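Local atomic coordinates of putative hexose oxidase (Nonomuraea sp. ATCC 39727, PDB entry 5AWV), a protein that probably oxidises a sugar of teicoplanin-type glycopeptide antibiotics, using a covalently bound FAD. Residues A[460-464]-A[465-469]; A[415-418]-A[419-422]. All coordinates share one frame; numbering follows the deposited sequence.

Interaction 1: residues A[460-464]-A[465-469]; sequences PVPND and VSDGA
N463 reaches across the turn to the backbone of V465 and S466. From CB the side chain turns inward, because CG lies between the backbone N and the carbonyl carbon (chi1 64°), and N463 CG comes to rest 3.9 Å from V465 N. Its OD1 then takes two N-H groups. S466 N approaches nearly in line with the amide C=O, at 2.8 Å from N463 OD1, in a straight bond (168° at the hydrogen). V465 N stands above the amide plane, 2.9 Å from the same N463 OD1. Acceptance from the residue two further on makes this an Asx turn, and the second bond extends it by one residue. N463 N in turn donates to S466 O at 2.8 Å, closing the reversal at D464 and V465 in the long loop between helices 438-452 and 490-495. Behind the turn, P462 CB packs 3.5 Å from D467 OD1, a carboxylate oxygen that also pairs with K496. Water 1 lies 2.8 Å from both N463 O and D467 OD1 and can bridge them. At the base, G468 N makes a weak hydrogen bond to P460 O, 3.0 Å away. D464 OD2 forms a salt bridge with K373.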
loop_
_atom_site.group_PDB
_atom_site.type_symbol
_atom_site.label_atom_id
_atom_site.label_comp_id
_atom_site.label_asym_id
_atom_site.label_seq_id
_atom_site.Cartn_x
_atom_site.Cartn_y
_atom_site.Cartn_z
ATOM N N PRO A 460 6.093 5.370 19.998
ATOM C CA PRO A 460 5.997 6.803 19.636
ATOM C C PRO A 460 4.677 7.448 20.089
ATOM O O PRO A 460 3.893 7.877 19.279
ATOM C CB PRO A 460 6.153 6.777 18.074
ATOM C CG PRO A 460 5.551 5.473 17.702
ATOM C CD PRO A 460 6.138 4.541 18.789
ATOM N N VAL A 461 4.481 7.567 21.403
ATOM C CA VAL A 461 3.334 8.205 21.963
ATOM C C VAL A 461 3.282 9.606 21.405
ATOM O O VAL A 461 4.314 10.323 21.409
ATOM C CB VAL A 461 3.405 8.307 23.520
ATOM C CG1 VAL A 461 2.224 9.076 24.078
ATOM C CG2 VAL A 461 3.421 6.927 24.088
ATOM N N PRO A 462 2.096 10.012 20.911
ATOM C CA PRO A 462 1.948 11.393 20.515
ATOM C C PRO A 462 2.341 12.422 21.530
ATOM O O PRO A 462 1.777 12.491 22.636
ATOM C CB PRO A 462 0.490 11.509 20.058
ATOM C CG PRO A 462 0.146 10.158 19.600
ATOM C CD PRO A 462 0.904 9.220 20.520
ATOM N N ASN A 463 3.325 13.219 21.163
ATOM C CA ASN A 463 3.749 14.316 22.060
ATOM C C ASN A 463 4.251 15.462 21.243
ATOM O O ASN A 463 3.793 15.613 20.131
ATOM C CB ASN A 463 4.718 13.796 23.140
ATOM C CG ASN A 463 6.019 13.261 22.588
ATOM O OD1 ASN A 463 6.360 13.411 21.409
ATOM N ND2 ASN A 463 6.779 12.588 23.475
ATOM N N ASP A 464 5.138 16.317 21.752
ATOM C CA ASP A 464 5.645 17.429 20.948
ATOM C C ASP A 464 6.419 16.950 19.773
ATOM O O ASP A 464 6.487 17.677 18.809
ATOM C CB ASP A 464 6.603 18.358 21.782
ATOM C CG ASP A 464 6.629 19.796 21.284
ATOM O OD1 ASP A 464 5.519 20.406 21.014
ATOM O OD2 ASP A 464 7.780 20.393 21.263
ATOM N N VAL A 465 7.105 15.806 19.903
ATOM C CA VAL A 465 8.011 15.361 18.889
ATOM C C VAL A 465 7.405 14.287 18.039
ATOM O O VAL A 465 7.534 14.342 16.803
ATOM C CB VAL A 465 9.373 14.850 19.469
ATOM C CG1 VAL A 465 10.238 14.279 18.361
ATOM C CG2 VAL A 465 10.110 16.018 20.107
ATOM N N SER A 466 6.834 13.298 18.667
ATOM C CA SER A 466 6.243 12.149 17.896
ATOM C C SER A 466 4.717 12.260 17.711
ATOM O O SER A 466 4.037 12.999 18.457
ATOM C CB SER A 466 6.567 10.852 18.593
ATOM O OG SER A 466 7.942 10.527 18.374
ATOM N N ASP A 467 4.191 11.483 16.725
ATOM C CA ASP A 467 2.765 11.460 16.493
ATOM C C ASP A 467 2.142 10.117 16.162
ATOM O O ASP A 467 1.261 10.035 15.339
ATOM C CB ASP A 467 2.373 12.550 15.465
ATOM C CG ASP A 467 1.023 13.149 15.757
ATOM O OD1 ASP A 467 0.587 13.103 16.950
ATOM O OD2 ASP A 467 0.326 13.595 14.821
ATOM N N GLY A 468 2.544 9.095 16.906
ATOM C CA GLY A 468 2.078 7.756 16.721
ATOM C C GLY A 468 2.625 7.063 15.478
ATOM O O GLY A 468 3.756 7.319 15.122
ATOM N N ALA A 469 1.796 6.249 14.819
ATOM C CA ALA A 469 2.190 5.373 13.766
ATOM C C ALA A 469 1.156 5.285 12.663
ATOM O O ALA A 469 0.070 5.765 12.832
ATOM C CB ALA A 469 2.562 3.999 14.323
HETATM O O HOH W 1 1.377 14.858 18.963
#

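Interaction 2: residues A[415-418]-A[419-422]; sequences TALP and QRDA
R420 doubles back to T415 and hydrogen-bonds directly to its hydroxyl. R420 NH2 donates to T415 OG1 at 2.9 Å in a nearly straight bond (170° at the hydrogen). The hydroxyl sits at the guanidinium edge, almost exactly in its plane, and the two side chains cross at about a right angle. A bend at chi2 (-65°) folds the arginine chain back over L417 O to get there. Water 2 bridges the same three residues: it accepts from R420 NE at 3.1 Å and lies 2.6 Å from both L417 O and T415 OG1. By charge, R420 NH2 also pairs with D177, while NH1 donates to V407 O, so the buried guanidinium is held at several points. Packing adds L417 CD1 over one guanidinium face, 4.0 Å from R420 NH2. Further along, P418 and Q419 lie side by side, with Q419 OE1 3.2 Å from P418 CD; the other amide atom, Q419 NE2, donates to D467 O. Within 415-418, T415 OG1 accepts from L417 N at 3.2 Å. That bond, to the backbone N two residues on, makes 415-417 an ST turn, here in the loop joining adjacent antiparallel strands 395-402 and 424-432, where L417 lies close to the FAD-binding Y470.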
loop_
_atom_site.group_PDB
_atom_site.type_symbol
_atom_site.label_atom_id
_atom_site.label_comp_id
_atom_site.label_asym_id
_atom_site.label_seq_id
_atom_site.Cartn_x
_atom_site.Cartn_y
_atom_site.Cartn_z
ATOM N N THR A 415 -10.338 12.983 7.627
ATOM C CA THR A 415 -10.130 11.623 7.157
ATOM C C THR A 415 -9.789 10.785 8.326
ATOM O O THR A 415 -9.640 11.289 9.425
ATOM C CB THR A 415 -8.985 11.478 6.094
ATOM O OG1 THR A 415 -7.703 11.688 6.717
ATOM C CG2 THR A 415 -9.202 12.433 4.962
ATOM N N ALA A 416 -9.628 9.490 8.107
ATOM C CA ALA A 416 -9.267 8.578 9.196
ATOM C C ALA A 416 -7.744 8.668 9.573
ATOM O O ALA A 416 -7.341 8.184 10.654
ATOM C CB ALA A 416 -9.688 7.158 8.906
ATOM N N LEU A 417 -6.957 9.373 8.772
ATOM C CA LEU A 417 -5.535 9.638 9.129
ATOM C C LEU A 417 -5.445 10.844 10.067
ATOM O O LEU A 417 -5.674 11.967 9.617
ATOM C CB LEU A 417 -4.720 9.919 7.884
ATOM C CG LEU A 417 -4.591 8.936 6.791
ATOM C CD1 LEU A 417 -3.789 9.556 5.631
ATOM C CD2 LEU A 417 -3.909 7.657 7.320
ATOM N N PRO A 418 -5.073 10.637 11.322
ATOM C CA PRO A 418 -5.092 11.776 12.279
ATOM C C PRO A 418 -3.829 12.679 12.195
ATOM O O PRO A 418 -3.836 13.757 12.719
ATOM C CB PRO A 418 -5.168 11.102 13.610
ATOM C CG PRO A 418 -4.419 9.803 13.406
ATOM C CD PRO A 418 -4.724 9.376 12.021
ATOM N N GLN A 419 -2.746 12.176 11.606
ATOM C CA GLN A 419 -1.462 12.888 11.611
ATOM C C GLN A 419 -1.393 13.824 10.450
ATOM O O GLN A 419 -1.050 13.425 9.346
ATOM C CB GLN A 419 -0.267 11.902 11.579
ATOM C CG GLN A 419 -0.213 11.038 12.801
ATOM C CD GLN A 419 -0.933 9.690 12.652
ATOM O OE1 GLN A 419 -1.574 9.405 11.644
ATOM N NE2 GLN A 419 -0.749 8.823 13.623
ATOM N N ARG A 420 -1.755 15.073 10.711
ATOM C CA ARG A 420 -1.869 16.090 9.699
ATOM C C ARG A 420 -1.006 17.303 10.017
ATOM O O ARG A 420 -1.206 18.406 9.496
ATOM C CB ARG A 420 -3.350 16.456 9.470
ATOM C CG ARG A 420 -4.159 15.350 8.840
ATOM C CD ARG A 420 -3.718 15.010 7.422
ATOM N NE ARG A 420 -4.664 14.093 6.774
ATOM C CZ ARG A 420 -4.788 13.883 5.474
ATOM N NH1 ARG A 420 -4.029 14.517 4.609
ATOM N NH2 ARG A 420 -5.728 13.006 5.023
ATOM N N ASP A 421 0.029 17.089 10.807
ATOM C CA ASP A 421 1.100 18.113 10.910
ATOM C C ASP A 421 2.480 17.528 11.044
ATOM O O ASP A 421 3.388 18.227 11.481
ATOM C CB ASP A 421 0.829 19.172 11.992
ATOM C CG ASP A 421 1.164 18.712 13.333
ATOM O OD1 ASP A 421 1.203 17.495 13.584
ATOM O OD2 ASP A 421 1.440 19.573 14.170
ATOM N N ALA A 422 2.659 16.281 10.593
ATOM C CA ALA A 422 3.947 15.637 10.610
ATOM C C ALA A 422 4.837 16.149 9.482
ATOM O O ALA A 422 4.374 16.695 8.476
ATOM C CB ALA A 422 3.762 14.111 10.505
HETATM O O HOH W 2 -7.239 13.660 8.421
#

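How the interactions relate
Interaction 2 is wholly buried, whereas interaction 1 is partly so: its 463-464 end reaches solvent while 466-469 lies inside. Both are turns in loops, with centres about 12 Å apart, and they meet directly where the Q419 amide comes against 465-469. Each also leans on strand 363-371, through V465 and D467 in one case and Q419 and A422 in the other, and R372 is shared, bonding N463 O and D421. In 460-469 an amide oxygen gathers backbone N-H groups; in 415-422 a hydroxyl and a water receive a buried guanidinium, beside its salt bridge to D177. Y470, an FAD-binding residue, directly follows 465-469 in sequence.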